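Local coordinates for protein dephospho-CoA kinase (Campylobacter jejuni subsp. jejuni serotype O:2, PDB 4ZO4) that probably phosphorylates the 3'-hydroxyl of dephospho-CoA with ATP, the last step of coenzyme A biosynthesis, at residues A39-I42 / L43-A47; L142-K145 / R146-R150. All coordinates share one frame; numbering follows the deposited sequence.

Interaction 1: residues A39-I42 / L43-A47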
# COMPACT_ATOMS: atom_id res chain seq x y z
N ALA A 39 14.32 -19.49 -1.10
CA ALA A 39 13.79 -18.53 -0.13
C ALA A 39 13.82 -19.06 1.30
O ALA A 39 14.21 -18.34 2.23
CB ALA A 39 12.39 -18.11 -0.52
N HIS A 40 13.41 -20.31 1.47
CA HIS A 40 13.31 -20.90 2.79
C HIS A 40 14.71 -21.04 3.39
O HIS A 40 14.91 -20.83 4.60
CB HIS A 40 12.53 -22.23 2.69
CG HIS A 40 12.47 -23.00 3.98
ND1 HIS A 40 12.21 -24.35 4.02
CD2 HIS A 40 12.65 -22.62 5.27
CE1 HIS A 40 12.22 -24.77 5.27
NE2 HIS A 40 12.49 -23.73 6.05
N LYS A 41 15.68 -21.33 2.52
CA LYS A 41 17.07 -21.54 2.96
C LYS A 41 17.76 -20.21 3.36
O LYS A 41 18.75 -20.22 4.10
CB LYS A 41 17.88 -22.27 1.85
CG LYS A 41 18.79 -23.39 2.36
CD LYS A 41 20.25 -22.95 2.53
CE LYS A 41 21.08 -23.91 3.38
NZ LYS A 41 20.96 -23.57 4.83
N ILE A 42 17.25 -19.07 2.89
CA ILE A 42 17.81 -17.78 3.27
C ILE A 42 17.54 -17.52 4.76
O ILE A 42 18.46 -17.08 5.49
CB ILE A 42 17.23 -16.63 2.42
CG1 ILE A 42 17.85 -16.61 1.02
CG2 ILE A 42 17.46 -15.28 3.08
CD1 ILE A 42 19.33 -16.83 0.96
N LEU A 43 16.32 -17.81 5.20
CA LEU A 43 15.97 -17.68 6.62
C LEU A 43 16.87 -18.50 7.53
O LEU A 43 17.25 -18.01 8.60
CB LEU A 43 14.52 -18.09 6.86
CG LEU A 43 13.53 -17.26 6.05
CD1 LEU A 43 12.12 -17.64 6.46
CD2 LEU A 43 13.76 -15.75 6.18
N ASP A 44 17.24 -19.72 7.12
CA ASP A 44 18.12 -20.58 7.92
C ASP A 44 19.57 -20.17 7.84
O ASP A 44 20.29 -20.30 8.82
CB ASP A 44 18.00 -22.05 7.48
CG ASP A 44 16.69 -22.71 7.92
OD1 ASP A 44 16.37 -22.72 9.13
OD2 ASP A 44 16.00 -23.28 7.05
N GLU A 45 20.06 -19.70 6.69
CA GLU A 45 21.47 -19.26 6.61
C GLU A 45 21.68 -18.02 7.45
O GLU A 45 22.78 -17.77 7.88
CB GLU A 45 21.90 -18.92 5.18
CG GLU A 45 22.12 -20.11 4.26
CD GLU A 45 22.32 -19.68 2.81
OE1 GLU A 45 23.19 -18.80 2.56
OE2 GLU A 45 21.60 -20.21 1.92
N ASN A 46 20.63 -17.22 7.63
CA ASN A 46 20.69 -15.96 8.39
C ASN A 46 19.83 -16.06 9.62
O ASN A 46 19.01 -15.19 9.88
CB ASN A 46 20.21 -14.81 7.53
CG ASN A 46 21.11 -14.58 6.36
OD1 ASN A 46 22.19 -14.03 6.53
ND2 ASN A 46 20.72 -15.06 5.18
N ALA A 47 20.03 -17.13 10.37
CA ALA A 47 19.20 -17.42 11.51
C ALA A 47 19.63 -16.57 12.70
O ALA A 47 18.78 -16.00 13.37
CB ALA A 47 19.23 -18.91 11.83
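Glu45 folds back over the helical turn begun by Lys41. Its CB lies 3.6 Å from Lys41 O, the carbonyl that accepts the helical bond from Glu45 N at 2.9 Å. With CG turned beside the backbone N (chi1 -74°), the chain then runs extended; CG passes the same carbonyl and comes 3.7 Å from Lys41 NZ. At the tip OE2 meets the aliphatic part of Lys41, 3.1 Å from CD, while Lys41 NZ stays 4.5 Å from OE2, beyond a salt bridge. The two side chains cross at about a right angle, and OE2 also forms a long, weak ion pair with Lys99 of helix 82-109. All this belongs to the last turns of helix 35-45, which follows strand 31-34, an outermost strand, within this chain, of the parallel sheet in this P-loop kinase fold. Asn46, the first residue to leave helical geometry, closes the end: its backbone N (3.1 Å) and its ND2 (3.0 Å) both donate to Ile42 O, arriving from opposite faces of the carbonyl plane. Ile42 CG2 lies alongside ND2. On another flank, Asp44 OD2 approaches the His40 ring obliquely, 3.7 Å from NE2. Leu43 packs on Leu74 of its own chain and on Phe79 of the second subunit.

Interaction 2: residues L142-K145 / R146-R150; sequences LSLK and RIMQR
Ser143 and Arg146 meet at the start of helix 144-151, where the serine is the N-cap. The capping bond is straight but weak: Arg146 N points at Ser143 OG from 3.5 Å with an N-H...O angle of 167°. OG stands anti to the serine's own backbone N (chi1 169°), which turns it over the first helical turn and also brings it 3.6 Å from Arg146 CG. The arginine's guanidinium leads away from this turn; its NH1 forms a long, weak ion pair with Glu141.

Among the backbone bonds, Leu144 O is gripped twice. Met148 N, a selenomethionine amide, lies in the carbonyl plane at 3.2 Å, whereas Ile147 N sits at 2.9 Å but 58° above that plane. Ile147 N also reaches Ser143 O in a weak bond of 3.3 Å, so this amide is shared between two carbonyls. One residue on, Gln149 N gives Lys145 O a nearly linear bond.

Side-chain packing falls on two flanks. Ile147 lays its aliphatic CG1 against the carbonyl oxygen of Ser143, 3.2 Å from Ser143 O, with CD1 close beside the same oxygen. The apolar pair is Leu144 CG and Met148 SE, 4.3 Å apart, the two residues being one turn apart.

This last pair faces helix 155-172, where both Leu144 and Met148 rest on Ala158. Leu144 also packs against Ile166 of the third subunit. The short helix 144-151 follows strand 132-136 of the parallel sheet and is succeeded in the chain by the long helix 155-172.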
# COMPACT_ATOMS: atom_id res chain seq x y z
N LEU A 142 -15.00 -14.60 -13.66
CA LEU A 142 -14.77 -13.45 -12.84
C LEU A 142 -16.13 -12.87 -12.47
O LEU A 142 -16.40 -11.68 -12.67
CB LEU A 142 -13.90 -12.44 -13.58
CG LEU A 142 -12.58 -13.00 -14.11
CD1 LEU A 142 -11.79 -11.91 -14.82
CD2 LEU A 142 -11.74 -13.60 -13.01
N SER A 143 -16.97 -13.74 -11.91
CA SER A 143 -18.31 -13.39 -11.48
C SER A 143 -18.41 -13.67 -10.01
O SER A 143 -18.25 -14.81 -9.59
CB SER A 143 -19.36 -14.25 -12.18
OG SER A 143 -20.63 -14.09 -11.59
N LEU A 144 -18.70 -12.63 -9.24
CA LEU A 144 -18.84 -12.79 -7.82
C LEU A 144 -19.87 -13.85 -7.44
O LEU A 144 -19.58 -14.76 -6.67
CB LEU A 144 -19.27 -11.47 -7.19
CG LEU A 144 -19.34 -11.52 -5.68
CD1 LEU A 144 -17.98 -11.84 -5.11
CD2 LEU A 144 -19.85 -10.20 -5.17
N LYS A 145 -21.07 -13.73 -8.01
CA LYS A 145 -22.23 -14.50 -7.54
C LYS A 145 -22.04 -15.98 -7.83
O LYS A 145 -22.40 -16.85 -7.03
CB LYS A 145 -23.54 -14.02 -8.20
CG LYS A 145 -23.66 -12.54 -8.59
CD LYS A 145 -23.78 -11.61 -7.38
CE LYS A 145 -24.44 -10.30 -7.76
NZ LYS A 145 -25.34 -9.82 -6.68
N ARG A 146 -21.47 -16.27 -8.99
CA ARG A 146 -21.17 -17.63 -9.36
C ARG A 146 -20.07 -18.24 -8.48
O ARG A 146 -19.94 -19.45 -8.43
CB ARG A 146 -20.81 -17.71 -10.85
CG ARG A 146 -21.97 -17.45 -11.82
CD ARG A 146 -23.12 -18.46 -11.70
NE ARG A 146 -23.64 -18.92 -12.99
CZ ARG A 146 -23.14 -19.93 -13.71
NH1 ARG A 146 -22.07 -20.62 -13.30
NH2 ARG A 146 -23.71 -20.27 -14.87
N ILE A 147 -19.28 -17.42 -7.80
CA ILE A 147 -18.27 -17.94 -6.87
C ILE A 147 -18.88 -18.31 -5.51
O ILE A 147 -18.44 -19.27 -4.86
CB ILE A 147 -17.11 -16.95 -6.68
CG1 ILE A 147 -16.33 -16.77 -7.99
CG2 ILE A 147 -16.17 -17.43 -5.58
CD1 ILE A 147 -15.32 -15.64 -7.97
N MSE A 148 -19.86 -17.54 -5.05
CA MSE A 148 -20.55 -17.81 -3.77
C MSE A 148 -21.34 -19.09 -3.87
O MSE A 148 -21.24 -19.91 -2.99
CB MSE A 148 -21.45 -16.65 -3.32
CG MSE A 148 -20.62 -15.46 -2.86
SE MSE A 148 -21.67 -13.80 -2.88
CE MSE A 148 -22.73 -14.14 -1.26
N GLN A 149 -22.11 -19.25 -4.95
CA GLN A 149 -22.83 -20.52 -5.24
C GLN A 149 -21.90 -21.73 -5.27
O GLN A 149 -21.89 -22.55 -4.36
CB GLN A 149 -23.54 -20.47 -6.60
CG GLN A 149 -24.66 -19.45 -6.75
CD GLN A 149 -25.14 -19.30 -8.20
OE1 GLN A 149 -24.62 -19.94 -9.13
NE2 GLN A 149 -26.12 -18.42 -8.41
N ARG A 150 -21.10 -21.82 -6.34
CA ARG A 150 -20.23 -22.96 -6.61
C ARG A 150 -19.32 -23.27 -5.43
O ARG A 150 -19.25 -24.41 -4.98
CB ARG A 150 -19.40 -22.68 -7.87
CG ARG A 150 -18.26 -23.65 -8.14
CD ARG A 150 -18.66 -24.80 -9.04
NE ARG A 150 -17.74 -25.93 -8.89
CZ ARG A 150 -16.51 -26.00 -9.40
NH1 ARG A 150 -15.77 -27.10 -9.19
NH2 ARG A 150 -15.99 -25.00 -10.11

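Overall arrangement
Both interactions are local turns within single helices, one at each end of a helix: interaction 1 finishes helix 35-45 and interaction 2 starts helix 144-151. They share no helix, lie on opposite sides of the chain's centre with their own centres 40 Å apart, and do not touch. Each is partly buried, and interaction 1 is nearer the middle of the chain, its centre about 16 Å from the chain's centre against about 26 Å for interaction 2. Its buried residues pack on helices 71-80 and 82-109 and on the second subunit, and its outer side carries charged side chains. Interaction 2 combines a serine cap with apolar packing on helix 155-172 and the third subunit, away from the predicted ATP site.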